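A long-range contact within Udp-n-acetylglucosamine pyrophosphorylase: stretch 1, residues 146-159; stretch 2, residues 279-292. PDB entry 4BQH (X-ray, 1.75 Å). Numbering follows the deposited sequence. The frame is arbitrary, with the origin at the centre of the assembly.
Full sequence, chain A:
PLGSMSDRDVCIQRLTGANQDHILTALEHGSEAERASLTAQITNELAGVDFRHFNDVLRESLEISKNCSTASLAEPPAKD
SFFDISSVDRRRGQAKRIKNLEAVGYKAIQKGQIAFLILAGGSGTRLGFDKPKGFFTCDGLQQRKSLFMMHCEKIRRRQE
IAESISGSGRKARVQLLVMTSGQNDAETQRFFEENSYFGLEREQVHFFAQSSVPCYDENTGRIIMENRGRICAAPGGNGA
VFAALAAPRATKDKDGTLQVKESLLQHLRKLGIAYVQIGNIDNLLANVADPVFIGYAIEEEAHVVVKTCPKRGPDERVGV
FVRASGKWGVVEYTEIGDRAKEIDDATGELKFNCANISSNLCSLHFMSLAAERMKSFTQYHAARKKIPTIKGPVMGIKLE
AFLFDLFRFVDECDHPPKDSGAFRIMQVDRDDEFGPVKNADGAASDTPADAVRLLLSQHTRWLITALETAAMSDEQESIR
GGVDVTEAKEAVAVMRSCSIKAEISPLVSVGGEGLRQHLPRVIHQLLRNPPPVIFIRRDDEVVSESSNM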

# COMPACT_ATOMS: atom_id res chain seq x y z
N SER A 146 -4.59 16.76 1.18
CA SER A 146 -4.78 15.46 1.83
C SER A 146 -3.80 14.40 1.29
O SER A 146 -3.19 14.56 0.23
CB SER A 146 -6.23 14.96 1.67
OG SER A 146 -6.60 14.68 0.31
N LEU A 147 -3.63 13.33 2.05
CA LEU A 147 -2.86 12.20 1.55
C LEU A 147 -3.47 11.66 0.24
O LEU A 147 -2.72 11.39 -0.69
CB LEU A 147 -2.71 11.12 2.63
CG LEU A 147 -1.92 11.57 3.87
CD1 LEU A 147 -2.03 10.46 4.90
CD2 LEU A 147 -0.46 11.86 3.55
N PHE A 148 -4.80 11.53 0.15
CA PHE A 148 -5.44 11.11 -1.12
C PHE A 148 -5.04 12.03 -2.27
O PHE A 148 -4.66 11.57 -3.33
CB PHE A 148 -6.97 11.05 -1.03
CG PHE A 148 -7.52 9.78 -0.44
CD1 PHE A 148 -7.07 8.53 -0.86
CD2 PHE A 148 -8.58 9.83 0.48
CE1 PHE A 148 -7.62 7.35 -0.33
CE2 PHE A 148 -9.14 8.64 1.01
CZ PHE A 148 -8.66 7.40 0.61
N MET A 149 -5.10 13.34 -2.04
CA MET A 149 -4.83 14.29 -3.10
C MET A 149 -3.42 14.14 -3.64
O MET A 149 -3.22 14.13 -4.85
CB MET A 149 -5.06 15.73 -2.62
CG MET A 149 -4.78 16.77 -3.69
SD MET A 149 -5.56 18.29 -3.14
CE MET A 149 -5.23 19.33 -4.56
N MET A 150 -2.44 13.99 -2.74
CA MET A 150 -1.04 13.86 -3.17
C MET A 150 -0.81 12.54 -3.94
O MET A 150 -0.06 12.53 -4.91
CB MET A 150 -0.06 14.04 -2.02
CG MET A 150 0.08 15.52 -1.61
SD MET A 150 1.17 15.81 -0.19
CE MET A 150 0.24 14.99 1.08
N HIS A 151 -1.46 11.46 -3.52
CA HIS A 151 -1.41 10.21 -4.29
C HIS A 151 -1.91 10.39 -5.70
O HIS A 151 -1.26 9.94 -6.64
CB HIS A 151 -2.17 9.06 -3.62
CG HIS A 151 -1.28 8.11 -2.84
ND1 HIS A 151 -0.61 8.50 -1.73
CD2 HIS A 151 -0.98 6.77 -3.03
CE1 HIS A 151 0.11 7.44 -1.23
NE2 HIS A 151 -0.11 6.39 -2.02
N CYS A 152 -3.05 11.06 -5.86
CA CYS A 152 -3.64 11.25 -7.18
C CYS A 152 -2.79 12.17 -8.07
O CYS A 152 -2.70 11.95 -9.28
CB CYS A 152 -5.07 11.78 -7.07
SG CYS A 152 -6.20 10.61 -6.28
N GLU A 153 -2.17 13.17 -7.47
CA GLU A 153 -1.31 14.05 -8.22
C GLU A 153 -0.05 13.33 -8.67
O GLU A 153 0.46 13.59 -9.76
CB GLU A 153 -0.96 15.29 -7.39
CG GLU A 153 -2.13 16.24 -7.33
CD GLU A 153 -1.83 17.52 -6.56
OE1 GLU A 153 -0.70 17.71 -6.09
OE2 GLU A 153 -2.77 18.34 -6.45
N LYS A 154 0.46 12.39 -7.86
CA LYS A 154 1.60 11.59 -8.31
C LYS A 154 1.20 10.76 -9.54
O LYS A 154 1.97 10.67 -10.49
CB LYS A 154 2.12 10.69 -7.18
CG LYS A 154 2.84 11.47 -6.08
CD LYS A 154 3.14 10.59 -4.85
CE LYS A 154 4.02 11.33 -3.84
NZ LYS A 154 4.25 10.47 -2.62
N ILE A 155 -0.01 10.21 -9.54
CA ILE A 155 -0.45 9.43 -10.70
C ILE A 155 -0.53 10.34 -11.92
O ILE A 155 -0.03 9.98 -13.00
CB ILE A 155 -1.83 8.80 -10.46
CG1 ILE A 155 -1.69 7.68 -9.42
CG2 ILE A 155 -2.46 8.29 -11.77
CD1 ILE A 155 -3.00 7.06 -8.99
N ARG A 156 -1.15 11.49 -11.74
CA ARG A 156 -1.26 12.45 -12.88
C ARG A 156 0.10 12.82 -13.46
O ARG A 156 0.28 12.91 -14.69
CB ARG A 156 -2.03 13.71 -12.44
CG ARG A 156 -3.54 13.45 -12.33
CD ARG A 156 -4.24 14.52 -11.52
NE ARG A 156 -4.11 15.80 -12.21
CZ ARG A 156 -4.23 16.98 -11.62
NH1 ARG A 156 -4.54 17.06 -10.33
NH2 ARG A 156 -4.05 18.07 -12.35
N ARG A 157 1.07 13.08 -12.59
CA ARG A 157 2.41 13.41 -13.05
C ARG A 157 3.11 12.26 -13.80
O ARG A 157 3.69 12.46 -14.87
CB ARG A 157 3.27 13.96 -11.90
CG ARG A 157 4.64 14.43 -12.33
CD ARG A 157 4.58 15.60 -13.30
NE ARG A 157 5.95 15.91 -13.66
CZ ARG A 157 6.37 16.28 -14.86
NH1 ARG A 157 5.52 16.40 -15.87
NH2 ARG A 157 7.66 16.52 -15.02
N ARG A 158 3.03 11.05 -13.24
CA ARG A 158 3.61 9.87 -13.89
C ARG A 158 2.94 9.65 -15.29
O ARG A 158 3.60 9.28 -16.27
CB ARG A 158 3.47 8.63 -13.00
CG ARG A 158 4.41 8.59 -11.78
CD ARG A 158 5.90 8.44 -12.12
NE ARG A 158 6.68 8.30 -10.89
CZ ARG A 158 8.00 8.39 -10.80
NH1 ARG A 158 8.73 8.64 -11.87
NH2 ARG A 158 8.61 8.19 -9.62
N GLN A 159 1.63 9.86 -15.36
CA GLN A 159 0.87 9.70 -16.63
C GLN A 159 1.37 10.72 -17.65
O GLN A 159 1.60 10.40 -18.83
CB GLN A 159 -0.63 9.91 -16.39
CG GLN A 159 -1.33 8.70 -15.76
CD GLN A 159 -2.79 8.97 -15.42
OE1 GLN A 159 -3.54 8.06 -15.06
NE2 GLN A 159 -3.22 10.23 -15.57
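Stretch 2, residues 279-292: GNIDNLLANVADPV

Stretch 2 leaves a strand at Gly279-Asn280, folds through type I turns at Asn280-Asn283 and Asn283-Ala286, runs extended from Ala286 to Val288, turns at Ala289 in a left-handed conformation (phi/psi 53/51), and enters a new helix at Pro291, with Asp290 as its N-cap. It follows the helix of stretch 1 in the same direction, Ile281 starting beside Leu147 (CA-CA 6.7 Å) and Val288 beside Lys154 (CA-CA 6.1 Å). Ile281 (chi1 t, chi2 p) brings CD1 within 4.0 Å of Leu147 CB and 3.5 Å of His151 ND1. His151, its chi1 between wells at -98°, holds its ring between two methyls: Ile281 CD1 covers one face and Val288 CG2 the opposite one, each 3.8 Å from the ring centroid. Its NE2 reaches Asn280 O through water 1. Leu284 (t, p) packs CD1 against Leu147 CD2 and Met150 CE, both at 3.6 Å. Lys154, m at chi1 and t thereafter, is extended beyond CB, so NZ reaches the backbone of the second turn, donating to Ala286 O (2.8 Å) and weakly to Leu284 O (3.2 Å). Val288 (t) also sets CG1 3.6 Å from Ile155 CG1. Arg158 bends at chi1 and chi2 (both m); its NH2 donates to Asn287 OD1 (2.8 Å), while Pro291 CD lies over one guanidinium face, 3.4 Å from NH1. Water 3 joins Arg158 NE to Val288 O.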

# COMPACT_ATOMS: atom_id res chain seq x y z
N GLY A 279 0.03 -0.21 -2.10
CA GLY A 279 0.67 0.59 -1.03
C GLY A 279 -0.33 1.14 -0.05
O GLY A 279 -1.51 1.25 -0.36
N ASN A 280 0.15 1.46 1.16
CA ASN A 280 -0.72 2.04 2.17
C ASN A 280 -0.81 3.57 2.01
O ASN A 280 0.20 4.23 1.77
CB ASN A 280 -0.15 1.71 3.55
CG ASN A 280 -1.17 1.89 4.66
OD1 ASN A 280 -1.76 2.96 4.86
ND2 ASN A 280 -1.37 0.81 5.42
N ILE A 281 -2.02 4.11 2.18
CA ILE A 281 -2.24 5.54 2.09
C ILE A 281 -1.44 6.31 3.14
O ILE A 281 -1.22 7.50 2.98
CB ILE A 281 -3.75 5.91 2.16
CG1 ILE A 281 -4.02 7.38 1.71
CG2 ILE A 281 -4.30 5.68 3.55
CD1 ILE A 281 -3.31 7.87 0.46
N ASP A 282 -0.98 5.61 4.19
CA ASP A 282 -0.18 6.29 5.25
C ASP A 282 1.24 6.71 4.86
O ASP A 282 1.90 7.44 5.62
CB ASP A 282 -0.16 5.46 6.56
CG ASP A 282 0.75 4.23 6.51
OD1 ASP A 282 1.54 4.01 5.55
OD2 ASP A 282 0.70 3.43 7.49
N ASN A 283 1.71 6.28 3.70
CA ASN A 283 3.09 6.51 3.34
C ASN A 283 3.22 7.81 2.57
O ASN A 283 2.92 7.87 1.37
CB ASN A 283 3.62 5.36 2.50
CG ASN A 283 5.09 5.50 2.19
OD1 ASN A 283 5.75 6.44 2.66
ND2 ASN A 283 5.62 4.59 1.40
N LEU A 284 3.66 8.87 3.26
CA LEU A 284 3.77 10.17 2.61
C LEU A 284 4.77 10.15 1.46
O LEU A 284 4.64 10.94 0.51
CB LEU A 284 4.21 11.23 3.62
CG LEU A 284 4.22 12.69 3.11
CD1 LEU A 284 2.83 13.19 2.74
CD2 LEU A 284 4.84 13.61 4.17
N LEU A 285 5.77 9.28 1.55
CA LEU A 285 6.83 9.24 0.55
C LEU A 285 6.61 8.20 -0.57
O LEU A 285 7.53 7.89 -1.32
CB LEU A 285 8.18 8.97 1.22
CG LEU A 285 8.93 10.14 1.89
CD1 LEU A 285 8.07 11.13 2.66
CD2 LEU A 285 9.98 9.48 2.78
N ALA A 286 5.38 7.72 -0.70
CA ALA A 286 5.10 6.58 -1.58
C ALA A 286 5.46 6.93 -3.02
O ALA A 286 5.09 7.99 -3.54
CB ALA A 286 3.63 6.20 -1.50
N ASN A 287 6.25 6.05 -3.64
CA ASN A 287 6.66 6.25 -5.01
C ASN A 287 5.59 5.59 -5.88
O ASN A 287 5.68 4.42 -6.27
CB ASN A 287 8.05 5.68 -5.23
CG ASN A 287 8.64 6.08 -6.56
OD1 ASN A 287 7.95 6.66 -7.40
ND2 ASN A 287 9.91 5.80 -6.75
N VAL A 288 4.55 6.38 -6.15
CA VAL A 288 3.31 5.89 -6.77
C VAL A 288 3.49 5.72 -8.28
O VAL A 288 3.95 6.63 -8.97
CB VAL A 288 2.15 6.87 -6.48
CG1 VAL A 288 0.87 6.43 -7.18
CG2 VAL A 288 1.93 7.00 -4.99
N ALA A 289 3.10 4.54 -8.79
CA ALA A 289 3.35 4.16 -10.20
C ALA A 289 4.83 4.31 -10.56
O ALA A 289 5.20 4.96 -11.53
CB ALA A 289 2.44 4.94 -11.15
N ASP A 290 5.70 3.72 -9.73
CA ASP A 290 7.14 3.86 -9.88
C ASP A 290 7.58 3.11 -11.14
O ASP A 290 7.51 1.88 -11.16
CB ASP A 290 7.81 3.22 -8.65
CG ASP A 290 9.31 3.20 -8.71
OD1 ASP A 290 9.92 3.61 -9.70
OD2 ASP A 290 9.91 2.76 -7.69
N PRO A 291 8.04 3.83 -12.19
CA PRO A 291 8.41 3.17 -13.44
C PRO A 291 9.66 2.27 -13.31
O PRO A 291 9.79 1.32 -14.09
CB PRO A 291 8.68 4.35 -14.39
CG PRO A 291 9.19 5.44 -13.47
CD PRO A 291 8.29 5.29 -12.25
N VAL A 292 10.54 2.52 -12.35
CA VAL A 292 11.70 1.61 -12.15
C VAL A 292 11.23 0.27 -11.56
O VAL A 292 11.67 -0.80 -11.98
CB VAL A 292 12.79 2.25 -11.28
CG1 VAL A 292 13.94 1.28 -10.97
CG2 VAL A 292 13.31 3.52 -11.95
O HOH W 1 1.11 4.05 -0.92
O HOH W 2 2.63 12.21 -0.90
O HOH W 3 5.47 8.69 -8.22